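Local atomic coordinates of ceramide very long chain fatty acid hydroxylase SCS7 (Saccharomyces cerevisiae, PDB entry 4ZR1), a protein that hydroxylates the very long chain fatty acids of sphingolipids, probably at C-2 of the acyl chain in dihydroceramides and phytoceramides, likely using a dimetal centre. Residues F28-L38 against K249-Y259. Residues are numbered along the deposited sequence; the frame is centred on the assembly and turned at random.
Sequences FVKELPAEEKL and KYHLEHHYKNY. With ZN (zinc ion), chain C; ZN (zinc ion), chain D.
Both methyls of L38 lie against the phenol ring of Y256, CD2 forming a CH-pi contact over one face, 3.9 Å from the centroid; a branched leucine spreads over that flat surface. L32, its CG anti to the carbonyl carbon (chi1 -50°), lies across one side of the helix: CD1 rests on CB of L252, while CD2 meets CG of E253 at 3.7 Å, the glutamate lending its aliphatic part. F28 brings CZ to the edge of the Y259 ring, near its plane. V29 N gives Y256 O a nearly straight bond of 3.0 Å (176°). K257, fully extended, runs its methylenes past V29 O, and NZ reaches a lone pair of K30 O at 2.8 Å, a span that suits lysine. E31 OE2 comes within 4.1 Å of E253 OE2, like charges near the K257 amine. A methionine in place of K257 would probably leave K30 O without this donor and both carboxylates with less compensating charge. K249 NZ forms a salt bridge with E253 OE2 (3.1 Å), its hydrogen bond weak. The N-terminal loop packs on the helix face turned away from the zinc ligands H251 and H255 (one ion) and H254 (the other), a histidine box of the dimetal site.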
# COMPACT_ATOMS: atom_id res chain seq x y z
N PHE A 28 -9.24 16.33 -0.88
CA PHE A 28 -8.35 16.23 0.26
C PHE A 28 -8.76 17.24 1.33
O PHE A 28 -9.28 18.31 1.01
CB PHE A 28 -6.91 16.44 -0.19
CG PHE A 28 -6.45 15.47 -1.25
CD1 PHE A 28 -6.57 14.10 -1.04
CD2 PHE A 28 -5.93 15.91 -2.46
CE1 PHE A 28 -6.17 13.19 -2.01
CE2 PHE A 28 -5.53 15.01 -3.43
CZ PHE A 28 -5.65 13.64 -3.21
N VAL A 29 -8.53 16.90 2.60
CA VAL A 29 -8.90 17.78 3.71
C VAL A 29 -7.69 18.08 4.59
O VAL A 29 -6.78 17.25 4.71
CB VAL A 29 -10.03 17.17 4.57
CG1 VAL A 29 -10.79 18.28 5.29
CG2 VAL A 29 -10.99 16.38 3.71
N LYS A 30 -7.67 19.26 5.21
CA LYS A 30 -6.55 19.63 6.07
C LYS A 30 -6.62 18.80 7.34
O LYS A 30 -5.60 18.50 7.95
CB LYS A 30 -6.55 21.13 6.40
CG LYS A 30 -7.00 21.44 7.82
CD LYS A 30 -7.30 22.91 7.99
CE LYS A 30 -8.65 23.10 8.66
NZ LYS A 30 -9.10 24.50 8.51
N GLU A 31 -7.83 18.41 7.72
CA GLU A 31 -8.03 17.57 8.90
C GLU A 31 -9.02 16.47 8.57
O GLU A 31 -10.03 16.70 7.90
CB GLU A 31 -8.49 18.42 10.10
CG GLU A 31 -7.75 18.05 11.38
CD GLU A 31 -6.36 18.65 11.45
OE1 GLU A 31 -6.19 19.83 11.07
OE2 GLU A 31 -5.43 17.93 11.86
N LEU A 32 -8.71 15.26 9.02
CA LEU A 32 -9.55 14.09 8.78
C LEU A 32 -10.98 14.31 9.26
O LEU A 32 -11.19 14.92 10.31
CB LEU A 32 -8.96 12.86 9.48
CG LEU A 32 -7.47 12.62 9.21
CD1 LEU A 32 -6.95 11.36 9.89
CD2 LEU A 32 -7.22 12.58 7.71
N PRO A 33 -11.97 13.82 8.50
CA PRO A 33 -13.37 13.85 8.90
C PRO A 33 -13.71 12.67 9.81
O PRO A 33 -12.80 11.99 10.29
CB PRO A 33 -14.11 13.74 7.57
CG PRO A 33 -13.21 12.90 6.74
CD PRO A 33 -11.80 13.28 7.14
N ALA A 34 -15.00 12.44 10.02
CA ALA A 34 -15.44 11.35 10.89
C ALA A 34 -15.13 10.00 10.27
O ALA A 34 -15.15 9.86 9.05
CB ALA A 34 -16.94 11.48 11.17
N GLU A 35 -14.85 9.02 11.12
CA GLU A 35 -14.60 7.66 10.69
C GLU A 35 -15.67 7.14 9.70
O GLU A 35 -15.34 6.46 8.73
CB GLU A 35 -14.51 6.76 11.94
CG GLU A 35 -15.22 5.43 11.82
CD GLU A 35 -15.27 4.69 13.13
OE1 GLU A 35 -14.50 5.04 14.05
OE2 GLU A 35 -16.09 3.75 13.25
N GLU A 36 -16.93 7.49 9.92
CA GLU A 36 -18.04 6.93 9.15
C GLU A 36 -18.29 7.66 7.84
O GLU A 36 -19.05 7.17 7.00
CB GLU A 36 -19.31 6.94 9.98
CG GLU A 36 -20.08 5.64 9.89
CD GLU A 36 -19.17 4.44 10.15
OE1 GLU A 36 -18.50 4.45 11.20
OE2 GLU A 36 -19.11 3.51 9.31
N LYS A 37 -17.63 8.80 7.65
CA LYS A 37 -17.61 9.47 6.36
C LYS A 37 -16.63 8.79 5.39
O LYS A 37 -16.60 9.11 4.20
CB LYS A 37 -17.25 10.95 6.51
CG LYS A 37 -18.38 11.80 7.03
CD LYS A 37 -18.08 13.27 6.88
CE LYS A 37 -19.28 14.11 7.25
NZ LYS A 37 -19.69 13.82 8.65
N LEU A 38 -15.85 7.86 5.91
CA LEU A 38 -14.88 7.15 5.09
C LEU A 38 -15.41 5.82 4.55
O LEU A 38 -14.70 5.12 3.83
CB LEU A 38 -13.59 6.92 5.87
CG LEU A 38 -12.82 8.20 6.20
CD1 LEU A 38 -11.45 7.87 6.76
CD2 LEU A 38 -12.71 9.09 4.97
N LYS A 249 -3.72 8.27 12.64
CA LYS A 249 -3.98 9.60 12.11
C LYS A 249 -2.95 9.93 11.05
O LYS A 249 -3.27 10.52 10.01
CB LYS A 249 -3.98 10.65 13.22
CG LYS A 249 -3.86 12.09 12.69
CD LYS A 249 -4.14 13.15 13.75
CE LYS A 249 -3.48 14.47 13.40
NZ LYS A 249 -2.07 14.28 12.94
N TYR A 250 -1.71 9.54 11.31
CA TYR A 250 -0.59 9.85 10.42
C TYR A 250 -0.74 9.18 9.06
O TYR A 250 -0.61 9.82 8.02
CB TYR A 250 0.72 9.41 11.08
CG TYR A 250 1.95 9.78 10.30
CD1 TYR A 250 2.50 11.06 10.40
CD2 TYR A 250 2.59 8.86 9.49
CE1 TYR A 250 3.64 11.40 9.71
CE2 TYR A 250 3.73 9.19 8.79
CZ TYR A 250 4.25 10.46 8.90
OH TYR A 250 5.39 10.80 8.20
N HIS A 251 -1.03 7.89 9.08
CA HIS A 251 -1.15 7.16 7.83
C HIS A 251 -2.39 7.58 7.04
O HIS A 251 -2.35 7.70 5.82
CB HIS A 251 -1.19 5.66 8.08
CG HIS A 251 -1.43 4.87 6.84
ND1 HIS A 251 -0.51 4.81 5.81
CD2 HIS A 251 -2.50 4.15 6.43
CE1 HIS A 251 -1.00 4.07 4.84
NE2 HIS A 251 -2.20 3.66 5.18
N LEU A 252 -3.50 7.78 7.75
CA LEU A 252 -4.73 8.20 7.11
C LEU A 252 -4.57 9.56 6.43
O LEU A 252 -5.22 9.84 5.42
CB LEU A 252 -5.86 8.25 8.13
CG LEU A 252 -6.87 7.10 8.09
CD1 LEU A 252 -6.21 5.77 7.85
CD2 LEU A 252 -7.64 7.05 9.39
N GLU A 253 -3.69 10.40 6.96
CA GLU A 253 -3.44 11.69 6.33
C GLU A 253 -2.64 11.50 5.04
O GLU A 253 -2.72 12.33 4.13
CB GLU A 253 -2.71 12.65 7.27
CG GLU A 253 -3.60 13.24 8.34
CD GLU A 253 -2.87 14.25 9.20
OE1 GLU A 253 -1.69 14.55 8.89
OE2 GLU A 253 -3.48 14.74 10.17
N HIS A 254 -1.88 10.42 4.97
CA HIS A 254 -1.19 10.08 3.73
C HIS A 254 -2.22 9.79 2.63
O HIS A 254 -1.98 10.02 1.45
CB HIS A 254 -0.28 8.87 3.93
CG HIS A 254 0.20 8.26 2.65
ND1 HIS A 254 1.30 8.73 1.97
CD2 HIS A 254 -0.30 7.24 1.92
CE1 HIS A 254 1.47 8.01 0.88
NE2 HIS A 254 0.51 7.10 0.82
N HIS A 255 -3.37 9.29 3.05
CA HIS A 255 -4.47 8.99 2.15
C HIS A 255 -5.33 10.22 1.85
O HIS A 255 -5.57 10.54 0.69
CB HIS A 255 -5.33 7.88 2.76
CG HIS A 255 -4.75 6.51 2.60
ND1 HIS A 255 -4.78 5.83 1.40
CD2 HIS A 255 -4.14 5.69 3.48
CE1 HIS A 255 -4.20 4.65 1.55
NE2 HIS A 255 -3.80 4.54 2.80
N TYR A 256 -5.80 10.90 2.88
CA TYR A 256 -6.82 11.93 2.71
C TYR A 256 -6.33 13.37 2.87
O TYR A 256 -7.13 14.26 3.12
CB TYR A 256 -7.96 11.69 3.70
CG TYR A 256 -8.52 10.29 3.67
CD1 TYR A 256 -9.51 9.93 2.76
CD2 TYR A 256 -8.07 9.33 4.57
CE1 TYR A 256 -10.02 8.64 2.74
CE2 TYR A 256 -8.57 8.05 4.56
CZ TYR A 256 -9.55 7.71 3.65
OH TYR A 256 -10.04 6.43 3.66
N LYS A 257 -5.03 13.59 2.73
CA LYS A 257 -4.49 14.94 2.86
C LYS A 257 -3.27 15.18 1.96
O LYS A 257 -3.24 16.15 1.19
CB LYS A 257 -4.12 15.22 4.32
CG LYS A 257 -3.55 16.61 4.57
CD LYS A 257 -3.38 16.85 6.05
CE LYS A 257 -2.88 18.25 6.35
NZ LYS A 257 -2.76 18.45 7.82
N ASN A 258 -2.28 14.30 2.06
CA ASN A 258 -1.05 14.44 1.29
C ASN A 258 -0.36 13.09 1.08
O ASN A 258 0.10 12.47 2.04
CB ASN A 258 -0.09 15.41 2.00
CG ASN A 258 1.02 15.93 1.09
OD1 ASN A 258 1.59 15.18 0.30
ND2 ASN A 258 1.31 17.22 1.20
N TYR A 259 -0.28 12.64 -0.17
CA TYR A 259 0.40 11.39 -0.50
C TYR A 259 1.78 11.65 -1.11
O TYR A 259 2.36 10.77 -1.75
CB TYR A 259 -0.46 10.53 -1.46
CG TYR A 259 -0.76 11.14 -2.82
CD1 TYR A 259 -1.82 12.02 -2.99
CD2 TYR A 259 -0.01 10.80 -3.94
CE1 TYR A 259 -2.11 12.57 -4.23
CE2 TYR A 259 -0.30 11.33 -5.18
CZ TYR A 259 -1.34 12.22 -5.32
OH TYR A 259 -1.62 12.75 -6.56
ZN ZN C . -3.27 2.69 3.50
ZN ZN D . 0.61 5.42 -0.51